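PDB 4TXG: chitinase from Chromobacterium violaceum, which probably hydrolyses the glycosidic bonds of chitin through a family 18 glycoside hydrolase domain and is expected to bind this polysaccharide as well. Local coordinates for residues Pro179-Leu183 with Thr629-Tyr633; Leu377-Phe383 with His446-Gly450; Trp523-Asn527 with Glu621-Gly625; Pro653-Ile657 with Leu787-Arg791. Numbering follows the deposited sequence.

Interaction 1: Pro179-Leu183 with Thr629-Tyr633; sequences PWSKL and TSLLY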
loop_
_atom_site.group_PDB
_atom_site.type_symbol
_atom_site.label_atom_id
_atom_site.label_comp_id
_atom_site.label_asym_id
_atom_site.label_seq_id
_atom_site.Cartn_x
_atom_site.Cartn_y
_atom_site.Cartn_z
ATOM N N PRO A 179 -17.313 11.963 3.720
ATOM C CA PRO A 179 -17.143 12.753 4.947
ATOM C C PRO A 179 -15.943 13.699 4.852
ATOM O O PRO A 179 -14.904 13.476 5.477
ATOM C CB PRO A 179 -16.919 11.684 6.022
ATOM C CG PRO A 179 -16.261 10.558 5.278
ATOM C CD PRO A 179 -16.934 10.548 3.919
ATOM N N TRP A 180 -16.095 14.755 4.064
ATOM C CA TRP A 180 -15.009 15.689 3.804
ATOM C C TRP A 180 -14.376 16.288 5.061
ATOM O O TRP A 180 -13.175 16.561 5.081
ATOM C CB TRP A 180 -15.514 16.819 2.909
ATOM C CG TRP A 180 -15.739 16.397 1.487
ATOM C CD1 TRP A 180 -16.876 15.853 0.957
ATOM C CD2 TRP A 180 -14.800 16.495 0.410
ATOM N NE1 TRP A 180 -16.700 15.612 -0.386
ATOM C CE2 TRP A 180 -15.434 15.988 -0.743
ATOM C CE3 TRP A 180 -13.488 16.961 0.311
ATOM C CZ2 TRP A 180 -14.793 15.929 -1.983
ATOM C CZ3 TRP A 180 -12.858 16.915 -0.928
ATOM C CH2 TRP A 180 -13.514 16.397 -2.055
ATOM N N SER A 181 -15.177 16.485 6.109
ATOM C CA SER A 181 -14.675 17.135 7.318
ATOM C C SER A 181 -13.883 16.181 8.218
ATOM O O SER A 181 -13.393 16.587 9.269
ATOM C CB SER A 181 -15.829 17.744 8.127
ATOM O OG SER A 181 -16.635 16.729 8.691
ATOM N N LYS A 182 -13.767 14.918 7.808
ATOM C CA LYS A 182 -13.131 13.914 8.652
ATOM C C LYS A 182 -11.989 13.180 7.950
ATOM O O LYS A 182 -11.449 12.218 8.489
ATOM C CB LYS A 182 -14.174 12.901 9.136
ATOM C CG LYS A 182 -15.378 13.556 9.821
ATOM C CD LYS A 182 -16.320 12.525 10.417
ATOM C CE LYS A 182 -17.562 13.181 11.008
ATOM N NZ LYS A 182 -17.224 14.276 11.957
ATOM N N LEU A 183 -11.626 13.642 6.755
ATOM C CA LEU A 183 -10.555 13.029 5.960
ATOM C C LEU A 183 -9.386 13.984 5.712
ATOM O O LEU A 183 -9.505 15.197 5.904
ATOM C CB LEU A 183 -11.091 12.567 4.594
ATOM C CG LEU A 183 -12.226 11.559 4.493
ATOM C CD1 LEU A 183 -12.560 11.315 3.049
ATOM C CD2 LEU A 183 -11.826 10.256 5.155
ATOM N N THR A 629 -14.826 5.830 9.821
ATOM C CA THR A 629 -14.046 7.024 9.529
ATOM C C THR A 629 -14.190 8.048 10.656
ATOM O O THR A 629 -13.231 8.737 11.001
ATOM C CB THR A 629 -14.463 7.626 8.182
ATOM O OG1 THR A 629 -14.124 6.693 7.146
ATOM C CG2 THR A 629 -13.737 8.934 7.923
ATOM N N SER A 630 -15.380 8.130 11.249
ATOM C CA SER A 630 -15.596 9.052 12.359
ATOM C C SER A 630 -14.778 8.645 13.581
ATOM O O SER A 630 -14.256 9.496 14.311
ATOM C CB SER A 630 -17.081 9.131 12.727
ATOM O OG SER A 630 -17.822 9.754 11.688
ATOM N N LEU A 631 -14.677 7.340 13.806
ATOM C CA LEU A 631 -13.866 6.834 14.907
ATOM C C LEU A 631 -12.399 7.163 14.673
ATOM O O LEU A 631 -11.712 7.617 15.588
ATOM C CB LEU A 631 -14.051 5.324 15.075
ATOM C CG LEU A 631 -13.163 4.626 16.114
ATOM C CD1 LEU A 631 -13.358 5.207 17.505
ATOM C CD2 LEU A 631 -13.455 3.117 16.110
ATOM N N LEU A 632 -11.921 6.936 13.452
ATOM C CA LEU A 632 -10.539 7.286 13.116
ATOM C C LEU A 632 -10.286 8.789 13.318
ATOM O O LEU A 632 -9.305 9.194 13.952
ATOM C CB LEU A 632 -10.218 6.892 11.671
ATOM C CG LEU A 632 -10.067 5.405 11.376
ATOM C CD1 LEU A 632 -9.993 5.174 9.872
ATOM C CD2 LEU A 632 -8.839 4.843 12.075
ATOM N N TYR A 633 -11.171 9.610 12.768
ATOM C CA TYR A 633 -11.011 11.053 12.867
ATOM C C TYR A 633 -11.079 11.558 14.309
ATOM O O TYR A 633 -10.284 12.409 14.717
ATOM C CB TYR A 633 -12.062 11.783 12.023
ATOM C CG TYR A 633 -11.938 13.272 12.185
ATOM C CD1 TYR A 633 -10.856 13.953 11.640
ATOM C CD2 TYR A 633 -12.862 13.991 12.932
ATOM C CE1 TYR A 633 -10.708 15.311 11.817
ATOM C CE2 TYR A 633 -12.724 15.351 13.117
ATOM C CZ TYR A 633 -11.648 16.007 12.553
ATOM O OH TYR A 633 -11.502 17.364 12.734
HETATM O O HOH W 1 -14.020 18.329 11.461
#
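Loop-to-helix packing, without a direct hydrogen bond, joins the 179-183 turn that leads into barrel strand 185-193 to helix 627-636, which comes after the last barrel strand, 599-603, and the hairpin 609-612/621-624. The closest backbones are those of K182 and Y633, with CA atoms 5.5 Å apart. K182 lies over one face of the Y633 ring, its CA 4.0 Å from the ring centroid in a CH-pi contact, while the CB atoms of K182 and Y633 meet at 3.7 Å. The aliphatic chain of K182 runs on past S630, with K182 CD 3.4 Å from S630 OG, a hydroxyl already bonded to T626. On the side facing the barrel, T629 CG2 fits against L183 CD2 (3.6 Å) and P179 CG (4.0 Å); L183 and T629 both also touch F602 of strand 599-603. One water links S181 O (2.9 Å) to Y633 OH (3.0 Å), and Y633 OH also bonds N150. Cohesion is therefore mostly apolar, with one water making the polar link; K182 O is buried here without a hydrogen-bond partner.

Interaction 2: Leu377-Phe383 with His446-Gly450; sequences LRGMETF and HYYRG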
loop_
_atom_site.group_PDB
_atom_site.type_symbol
_atom_site.label_atom_id
_atom_site.label_comp_id
_atom_site.label_asym_id
_atom_site.label_seq_id
_atom_site.Cartn_x
_atom_site.Cartn_y
_atom_site.Cartn_z
ATOM N N LEU A 377 6.628 -9.233 -2.053
ATOM C CA LEU A 377 7.804 -8.407 -1.806
ATOM C C LEU A 377 9.105 -9.173 -1.999
ATOM O O LEU A 377 10.165 -8.568 -2.201
ATOM C CB LEU A 377 7.736 -7.820 -0.394
ATOM C CG LEU A 377 6.678 -6.725 -0.205
ATOM C CD1 LEU A 377 6.489 -6.432 1.281
ATOM C CD2 LEU A 377 7.018 -5.433 -0.963
ATOM N N ARG A 378 9.037 -10.505 -1.961
ATOM C CA ARG A 378 10.251 -11.294 -2.171
ATOM C C ARG A 378 10.783 -11.077 -3.594
ATOM O O ARG A 378 11.964 -11.273 -3.863
ATOM C CB ARG A 378 9.991 -12.779 -1.914
ATOM C CG ARG A 378 11.236 -13.652 -2.011
ATOM C CD ARG A 378 10.943 -15.064 -1.528
ATOM N NE ARG A 378 10.574 -15.100 -0.115
ATOM C CZ ARG A 378 11.419 -15.371 0.877
ATOM N NH1 ARG A 378 12.691 -15.625 0.620
ATOM N NH2 ARG A 378 10.983 -15.397 2.135
ATOM N N GLY A 379 9.906 -10.650 -4.497
ATOM C CA GLY A 379 10.304 -10.379 -5.866
ATOM C C GLY A 379 10.467 -8.898 -6.170
ATOM O O GLY A 379 10.497 -8.509 -7.329
ATOM N N MET A 380 10.577 -8.071 -5.136
ATOM C CA MET A 380 10.688 -6.628 -5.356
ATOM C C MET A 380 11.978 -6.031 -4.777
ATOM O O MET A 380 12.007 -4.858 -4.379
ATOM C CB MET A 380 9.435 -5.940 -4.791
ATOM C CG MET A 380 8.177 -6.369 -5.570
ATOM S SD MET A 380 6.581 -5.909 -4.876
ATOM C CE MET A 380 6.704 -4.131 -4.974
ATOM N N GLU A 381 13.036 -6.850 -4.770
ATOM C CA GLU A 381 14.384 -6.440 -4.375
ATOM C C GLU A 381 14.351 -5.749 -3.008
ATOM O O GLU A 381 13.948 -6.378 -2.038
ATOM C CB GLU A 381 15.008 -5.571 -5.480
ATOM C CG GLU A 381 15.100 -6.397 -6.794
ATOM C CD GLU A 381 15.919 -5.758 -7.902
ATOM O OE1 GLU A 381 16.523 -4.686 -7.674
ATOM O OE2 GLU A 381 15.967 -6.352 -9.013
ATOM N N THR A 382 14.746 -4.480 -2.927
ATOM C CA THR A 382 14.631 -3.728 -1.671
ATOM C C THR A 382 13.669 -2.540 -1.784
ATOM O O THR A 382 13.744 -1.593 -0.994
ATOM C CB THR A 382 16.006 -3.196 -1.198
ATOM O OG1 THR A 382 16.531 -2.268 -2.162
ATOM C CG2 THR A 382 16.993 -4.339 -1.020
ATOM N N PHE A 383 12.759 -2.601 -2.749
ATOM C CA PHE A 383 11.835 -1.494 -3.017
ATOM C C PHE A 383 12.589 -0.164 -3.116
ATOM O O PHE A 383 12.259 0.815 -2.437
ATOM C CB PHE A 383 10.738 -1.416 -1.947
ATOM C CG PHE A 383 9.404 -0.990 -2.505
ATOM C CD1 PHE A 383 9.314 0.132 -3.321
ATOM C CD2 PHE A 383 8.260 -1.734 -2.264
ATOM C CE1 PHE A 383 8.103 0.527 -3.853
ATOM C CE2 PHE A 383 7.044 -1.340 -2.805
ATOM C CZ PHE A 383 6.972 -0.218 -3.597
ATOM N N HIS A 446 6.593 -2.711 9.325
ATOM C CA HIS A 446 8.006 -2.782 9.666
ATOM C C HIS A 446 8.873 -3.045 8.442
ATOM O O HIS A 446 10.017 -2.573 8.381
ATOM C CB HIS A 446 8.224 -3.832 10.752
ATOM C CG HIS A 446 7.898 -3.309 12.115
ATOM N ND1 HIS A 446 8.624 -2.297 12.698
ATOM C CD2 HIS A 446 6.887 -3.600 12.968
ATOM C CE1 HIS A 446 8.097 -2.007 13.880
ATOM N NE2 HIS A 446 7.051 -2.786 14.070
ATOM N N TYR A 447 8.329 -3.750 7.454
ATOM C CA TYR A 447 9.033 -3.887 6.183
ATOM C C TYR A 447 9.300 -2.500 5.575
ATOM O O TYR A 447 10.429 -2.181 5.187
ATOM C CB TYR A 447 8.232 -4.764 5.185
ATOM C CG TYR A 447 8.786 -4.679 3.774
ATOM C CD1 TYR A 447 8.383 -3.665 2.909
ATOM C CD2 TYR A 447 9.747 -5.586 3.318
ATOM C CE1 TYR A 447 8.910 -3.558 1.638
ATOM C CE2 TYR A 447 10.271 -5.481 2.039
ATOM C CZ TYR A 447 9.845 -4.458 1.206
ATOM O OH TYR A 447 10.354 -4.337 -0.090
ATOM N N TYR A 448 8.262 -1.679 5.487
ATOM C CA TYR A 448 8.400 -0.400 4.782
ATOM C C TYR A 448 9.281 0.600 5.535
ATOM O O TYR A 448 9.847 1.505 4.921
ATOM C CB TYR A 448 7.009 0.188 4.470
ATOM C CG TYR A 448 6.429 -0.553 3.276
ATOM C CD1 TYR A 448 6.880 -0.284 1.993
ATOM C CD2 TYR A 448 5.487 -1.565 3.440
ATOM C CE1 TYR A 448 6.406 -0.987 0.895
ATOM C CE2 TYR A 448 5.001 -2.278 2.340
ATOM C CZ TYR A 448 5.462 -1.976 1.072
ATOM O OH TYR A 448 5.004 -2.669 -0.042
ATOM N N ARG A 449 9.443 0.423 6.845
ATOM C CA ARG A 449 10.340 1.302 7.595
ATOM C C ARG A 449 11.807 1.098 7.229
ATOM O O ARG A 449 12.661 1.903 7.605
ATOM C CB ARG A 449 10.159 1.102 9.099
ATOM C CG ARG A 449 8.850 1.669 9.618
ATOM C CD ARG A 449 8.878 3.208 9.581
ATOM N NE ARG A 449 9.707 3.695 10.679
ATOM C CZ ARG A 449 10.971 4.044 10.553
ATOM N NH1 ARG A 449 11.553 4.004 9.361
ATOM N NH2 ARG A 449 11.652 4.446 11.610
ATOM N N GLY A 450 12.108 0.014 6.524
ATOM C CA GLY A 450 13.464 -0.201 6.065
ATOM C C GLY A 450 13.920 0.939 5.174
ATOM O O GLY A 450 15.087 1.335 5.211
HETATM O O HOH W 2 11.569 -6.646 -0.850
#
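Aromatic and aliphatic packing dominates this buried contact in the GH18 barrel domain, between the 377-383 loop that follows helix 374-377 and the C-terminal part of helix 441-448. The loop folds through a type I turn (L377 to M380) and a type II' turn (M380 to F383), which present L377 and F383 on the side of the helix. Two ring interactions stand out. L377 CD1 sits 3.6 Å from the centroid of the Y447 ring and only 5° off its normal, a nearly ideal CH-pi contact; F383 and Y448 form an offset edge-to-face pair, the edge of Y448 toward the face of F383, with centroids 5.7 Å apart and planes at 65°. Plain apolar contacts fill in around them: L377 CD2 to Y447 CZ at 3.7 Å, F383 CD2 to Y448 CE1 at 3.7 Å. Polar links are indirect. Y447 OH reaches a water (2.7 Å) that is also 2.7 Å from both L377 O and E381 O, whereas Y448 OH bonds P371 at the end of barrel strand 365-371. The two tyrosines thus serve both chemistries: their rings pack against L377 and F383, and their hydroxyls settle on water or a backbone carbonyl group rather than being stranded.

Interaction 3: Trp523-Asn527 with Glu621-Gly625; sequences WHAKN and EYFIG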
loop_
_atom_site.group_PDB
_atom_site.type_symbol
_atom_site.label_atom_id
_atom_site.label_comp_id
_atom_site.label_asym_id
_atom_site.label_seq_id
_atom_site.Cartn_x
_atom_site.Cartn_y
_atom_site.Cartn_z
ATOM N N TRP A 523 -21.701 -2.335 6.280
ATOM C CA TRP A 523 -23.085 -2.160 6.735
ATOM C C TRP A 523 -23.886 -3.445 6.555
ATOM O O TRP A 523 -24.737 -3.776 7.388
ATOM C CB TRP A 523 -23.822 -1.008 6.026
ATOM C CG TRP A 523 -23.422 -0.645 4.603
ATOM C CD1 TRP A 523 -22.393 0.182 4.227
ATOM C CD2 TRP A 523 -24.103 -1.007 3.387
ATOM N NE1 TRP A 523 -22.373 0.322 2.862
ATOM C CE2 TRP A 523 -23.405 -0.398 2.320
ATOM C CE3 TRP A 523 -25.214 -1.808 3.095
ATOM C CZ2 TRP A 523 -23.783 -0.562 0.982
ATOM C CZ3 TRP A 523 -25.595 -1.965 1.769
ATOM C CH2 TRP A 523 -24.877 -1.347 0.727
ATOM N N HIS A 524 -23.616 -4.188 5.486
ATOM C CA HIS A 524 -24.360 -5.420 5.294
ATOM C C HIS A 524 -23.932 -6.457 6.335
ATOM O O HIS A 524 -24.777 -7.157 6.886
ATOM C CB HIS A 524 -24.190 -5.972 3.873
ATOM C CG HIS A 524 -25.008 -7.205 3.625
ATOM N ND1 HIS A 524 -26.373 -7.227 3.774
ATOM C CD2 HIS A 524 -24.641 -8.463 3.274
ATOM C CE1 HIS A 524 -26.825 -8.447 3.510
ATOM N NE2 HIS A 524 -25.791 -9.213 3.216
ATOM N N ALA A 525 -22.635 -6.529 6.636
ATOM C CA ALA A 525 -22.155 -7.424 7.687
ATOM C C ALA A 525 -22.761 -7.073 9.051
ATOM O O ALA A 525 -23.035 -7.956 9.862
ATOM C CB ALA A 525 -20.629 -7.388 7.759
ATOM N N LYS A 526 -22.968 -5.784 9.302
ATOM C CA LYS A 526 -23.593 -5.355 10.550
ATOM C C LYS A 526 -25.068 -5.767 10.597
ATOM O O LYS A 526 -25.579 -6.132 11.661
ATOM C CB LYS A 526 -23.432 -3.838 10.741
ATOM C CG LYS A 526 -22.014 -3.442 11.187
ATOM C CD LYS A 526 -21.816 -3.846 12.646
ATOM C CE LYS A 526 -20.371 -4.154 13.008
ATOM N NZ LYS A 526 -20.282 -4.702 14.416
ATOM N N ASN A 527 -25.756 -5.714 9.460
ATOM C CA ASN A 527 -27.128 -6.219 9.405
ATOM C C ASN A 527 -27.194 -7.736 9.613
ATOM O O ASN A 527 -28.070 -8.227 10.323
ATOM C CB ASN A 527 -27.797 -5.836 8.083
ATOM C CG ASN A 527 -28.235 -4.378 8.063
ATOM O OD1 ASN A 527 -28.555 -3.804 9.109
ATOM N ND2 ASN A 527 -28.257 -3.773 6.877
ATOM N N GLU A 621 -32.164 -0.289 9.892
ATOM C CA GLU A 621 -31.104 -1.196 9.449
ATOM C C GLU A 621 -29.834 -0.384 9.255
ATOM O O GLU A 621 -29.883 0.848 9.211
ATOM C CB GLU A 621 -31.477 -1.910 8.146
ATOM C CG GLU A 621 -31.496 -0.990 6.925
ATOM C CD GLU A 621 -32.030 -1.673 5.673
ATOM O OE1 GLU A 621 -32.472 -2.841 5.768
ATOM O OE2 GLU A 621 -32.016 -1.035 4.595
ATOM N N TYR A 622 -28.696 -1.063 9.141
ATOM C CA TYR A 622 -27.461 -0.381 8.786
ATOM C C TYR A 622 -27.407 -0.100 7.291
ATOM O O TYR A 622 -27.945 -0.846 6.479
ATOM C CB TYR A 622 -26.232 -1.198 9.188
ATOM C CG TYR A 622 -25.981 -1.261 10.674
ATOM C CD1 TYR A 622 -25.262 -0.262 11.317
ATOM C CD2 TYR A 622 -26.453 -2.329 11.433
ATOM C CE1 TYR A 622 -25.019 -0.316 12.680
ATOM C CE2 TYR A 622 -26.206 -2.400 12.801
ATOM C CZ TYR A 622 -25.493 -1.388 13.415
ATOM O OH TYR A 622 -25.254 -1.439 14.768
ATOM N N PHE A 623 -26.737 0.983 6.933
ATOM C CA PHE A 623 -26.582 1.337 5.535
ATOM C C PHE A 623 -25.349 2.216 5.456
ATOM O O PHE A 623 -24.601 2.331 6.435
ATOM C CB PHE A 623 -27.835 2.047 5.004
ATOM C CG PHE A 623 -27.926 2.102 3.491
ATOM C CD1 PHE A 623 -27.914 0.936 2.738
ATOM C CD2 PHE A 623 -28.031 3.319 2.836
ATOM C CE1 PHE A 623 -27.998 0.982 1.351
ATOM C CE2 PHE A 623 -28.124 3.377 1.454
ATOM C CZ PHE A 623 -28.105 2.205 0.713
ATOM N N ILE A 624 -25.147 2.829 4.299
ATOM C CA ILE A 624 -23.993 3.676 4.052
ATOM C C ILE A 624 -23.871 4.772 5.109
ATOM O O ILE A 624 -24.847 5.466 5.407
ATOM C CB ILE A 624 -24.098 4.314 2.655
ATOM C CG1 ILE A 624 -24.059 3.232 1.571
ATOM C CG2 ILE A 624 -23.017 5.364 2.460
ATOM C CD1 ILE A 624 -24.346 3.773 0.163
ATOM N N GLY A 625 -22.682 4.912 5.690
ATOM C CA GLY A 625 -22.483 5.903 6.729
ATOM C C GLY A 625 -21.023 6.175 6.994
ATOM O O GLY A 625 -20.175 5.923 6.139
#
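Helix 523-527 runs almost antiparallel to strand 621-624, at 174° with the two axes 6.9 Å apart at their closest, and the CA atoms of W523 and F623 come within 5.1 Å. N527 reads the strand backbone with its side-chain amide: Y622 N donates to N527 OD1 (2.7 Å), and N527 ND2 donates to Y622 O (3.0 Å) while also bonding Y536. Around this pair the side chains interlock. K526 CB lies 3.6 Å from the centroid of the Y622 ring, over its face, and the lysine's end runs off to salt bridges with E529 and D581. The W523 face receives the edge of F623, the six-membered ring of W523 and the F623 ring having centroids 4.8 Å apart and planes at 56°. W523 CE2 packs on I624 CG1 at 3.8 Å; W523 NE1 bonds A606 O. E621 and F623 bond backbone to backbone with strand 609-612. The result is a two-stranded antiparallel sheet, 609-612 with 621-624, packed against a helix, with N527 hydrogen-bonded to Y622 on the edge away from 609-612.

Interaction 4: Pro653-Ile657 with Leu787-Arg791; sequences PTAAI and LPYLR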
loop_
_atom_site.group_PDB
_atom_site.type_symbol
_atom_site.label_atom_id
_atom_site.label_comp_id
_atom_site.label_asym_id
_atom_site.label_seq_id
_atom_site.Cartn_x
_atom_site.Cartn_y
_atom_site.Cartn_z
ATOM N N PRO A 653 25.690 11.665 14.022
ATOM C CA PRO A 653 26.946 12.161 13.453
ATOM C C PRO A 653 26.856 13.629 13.080
ATOM O O PRO A 653 25.800 14.109 12.658
ATOM C CB PRO A 653 27.138 11.295 12.205
ATOM C CG PRO A 653 26.377 10.052 12.495
ATOM C CD PRO A 653 25.174 10.503 13.279
ATOM N N THR A 654 27.967 14.332 13.243
ATOM C CA THR A 654 28.030 15.746 12.921
ATOM C C THR A 654 28.824 15.960 11.637
ATOM O O THR A 654 28.935 17.082 11.139
ATOM C CB THR A 654 28.666 16.542 14.073
ATOM O OG1 THR A 654 29.989 16.055 14.319
ATOM C CG2 THR A 654 27.839 16.372 15.335
ATOM N N ALA A 655 29.372 14.867 11.109
ATOM C CA ALA A 655 30.118 14.907 9.860
ATOM C C ALA A 655 29.716 13.743 8.962
ATOM O O ALA A 655 29.190 12.731 9.427
ATOM C CB ALA A 655 31.616 14.878 10.128
ATOM N N ALA A 656 29.975 13.885 7.668
ATOM C CA ALA A 656 29.612 12.838 6.728
ATOM C C ALA A 656 30.795 12.437 5.863
ATOM O O ALA A 656 31.814 13.122 5.827
ATOM C CB ALA A 656 28.451 13.290 5.851
ATOM N N ILE A 657 30.656 11.306 5.179
ATOM C CA ILE A 657 31.652 10.885 4.191
ATOM C C ILE A 657 30.890 10.327 2.998
ATOM O O ILE A 657 29.813 9.752 3.169
ATOM C CB ILE A 657 32.641 9.840 4.778
ATOM C CG1 ILE A 657 33.780 9.544 3.789
ATOM C CG2 ILE A 657 31.901 8.572 5.210
ATOM C CD1 ILE A 657 34.889 8.663 4.359
ATOM N N LEU A 787 25.712 17.904 5.943
ATOM C CA LEU A 787 26.784 17.851 6.937
ATOM C C LEU A 787 28.118 18.175 6.280
ATOM O O LEU A 787 28.329 17.840 5.113
ATOM C CB LEU A 787 26.857 16.471 7.602
ATOM C CG LEU A 787 25.702 16.055 8.520
ATOM C CD1 LEU A 787 25.973 14.659 9.069
ATOM C CD2 LEU A 787 25.514 17.066 9.658
ATOM N N PRO A 788 29.025 18.830 7.024
ATOM C CA PRO A 788 30.397 18.981 6.527
ATOM C C PRO A 788 30.988 17.593 6.295
ATOM O O PRO A 788 30.658 16.676 7.053
ATOM C CB PRO A 788 31.111 19.723 7.663
ATOM C CG PRO A 788 30.289 19.438 8.882
ATOM C CD PRO A 788 28.869 19.354 8.392
ATOM N N TYR A 789 31.809 17.420 5.266
ATOM C CA TYR A 789 32.205 16.064 4.907
ATOM C C TYR A 789 33.696 15.883 4.721
ATOM O O TYR A 789 34.438 16.828 4.456
ATOM C CB TYR A 789 31.466 15.609 3.642
ATOM C CG TYR A 789 31.830 16.325 2.356
ATOM C CD1 TYR A 789 31.146 17.469 1.949
ATOM C CD2 TYR A 789 32.820 15.824 1.520
ATOM C CE1 TYR A 789 31.462 18.107 0.763
ATOM C CE2 TYR A 789 33.140 16.455 0.332
ATOM C CZ TYR A 789 32.459 17.593 -0.042
ATOM O OH TYR A 789 32.787 18.215 -1.229
ATOM N N LEU A 790 34.117 14.637 4.871
ATOM C CA LEU A 790 35.525 14.289 4.824
ATOM C C LEU A 790 35.950 14.028 3.386
ATOM O O LEU A 790 35.501 13.072 2.754
ATOM C CB LEU A 790 35.787 13.061 5.700
ATOM C CG LEU A 790 37.225 12.654 5.998
ATOM C CD1 LEU A 790 37.892 13.714 6.841
ATOM C CD2 LEU A 790 37.208 11.330 6.734
ATOM N N ARG A 791 36.812 14.891 2.869
ATOM C CA ARG A 791 37.376 14.691 1.547
ATOM C C ARG A 791 38.725 13.995 1.677
ATOM O O ARG A 791 38.955 12.962 1.056
ATOM C CB ARG A 791 37.519 16.026 0.809
ATOM C CG ARG A 791 38.211 15.922 -0.542
ATOM C CD ARG A 791 38.222 17.269 -1.264
ATOM N NE ARG A 791 36.870 17.715 -1.587
ATOM C CZ ARG A 791 36.551 18.958 -1.935
ATOM N NH1 ARG A 791 37.489 19.893 -2.001
ATOM N NH2 ARG A 791 35.290 19.267 -2.207
#
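L787 lies across P653 to A656: its CD1 is 3.6 Å from P653 O, its CD2 3.7 Å from T654 O and its CB 4.0 Å from A656 CB. Next along, P788 brings its CG to 3.5 Å from T654 O, and farther on I657 CD1 and L790 CD2 meet at 4.3 Å, both residues also packing on Y778 and L773. Between these side chains the two backbones join. A656 N donates to P788 O and L790 N to A656 O, each at 2.9 Å, so A656 is bridged to Y789 with CA atoms 4.5 Å apart. Y789 CA also lies 3.1 Å from A656 O, and A655 CA 3.4 Å from P788 O, as CA-H...O contacts. Y789 turns its ring end away, its OH taking a hydrogen bond from R791 NH2 (2.9 Å). Because A656 bonds to residues on both sides of Y789, this is a single parallel beta bridge. It joins the C-terminal tail to strand 656-657 at one point, their end-to-end directions 50° apart; that strand's other edge pairs with 776-780 in a sheet of the all-beta C-terminal region.

How the interactions relate
Interaction 2 is the buried one, its centre about 12 Å from that of the chain, and has no direct hydrogen bond across it: aromatic and leucine contacts carry it, with a water at the loop. The other three are only partly buried. Interactions 1 and 3 lie farther out, on one side of the centre, and their second segments follow each other, strand 621-624 leading into helix 627-636; one packs that helix on a loop beside the barrel, the other the strand on helix 522-530. Only interactions 3 and 4 use direct hydrogen bonds, through an asparagine amide in the first and backbone alone in the second. Interaction 4 lies in the C-terminal beta region, its centre about 58 Å from that of interaction 3 and across the chain's centre.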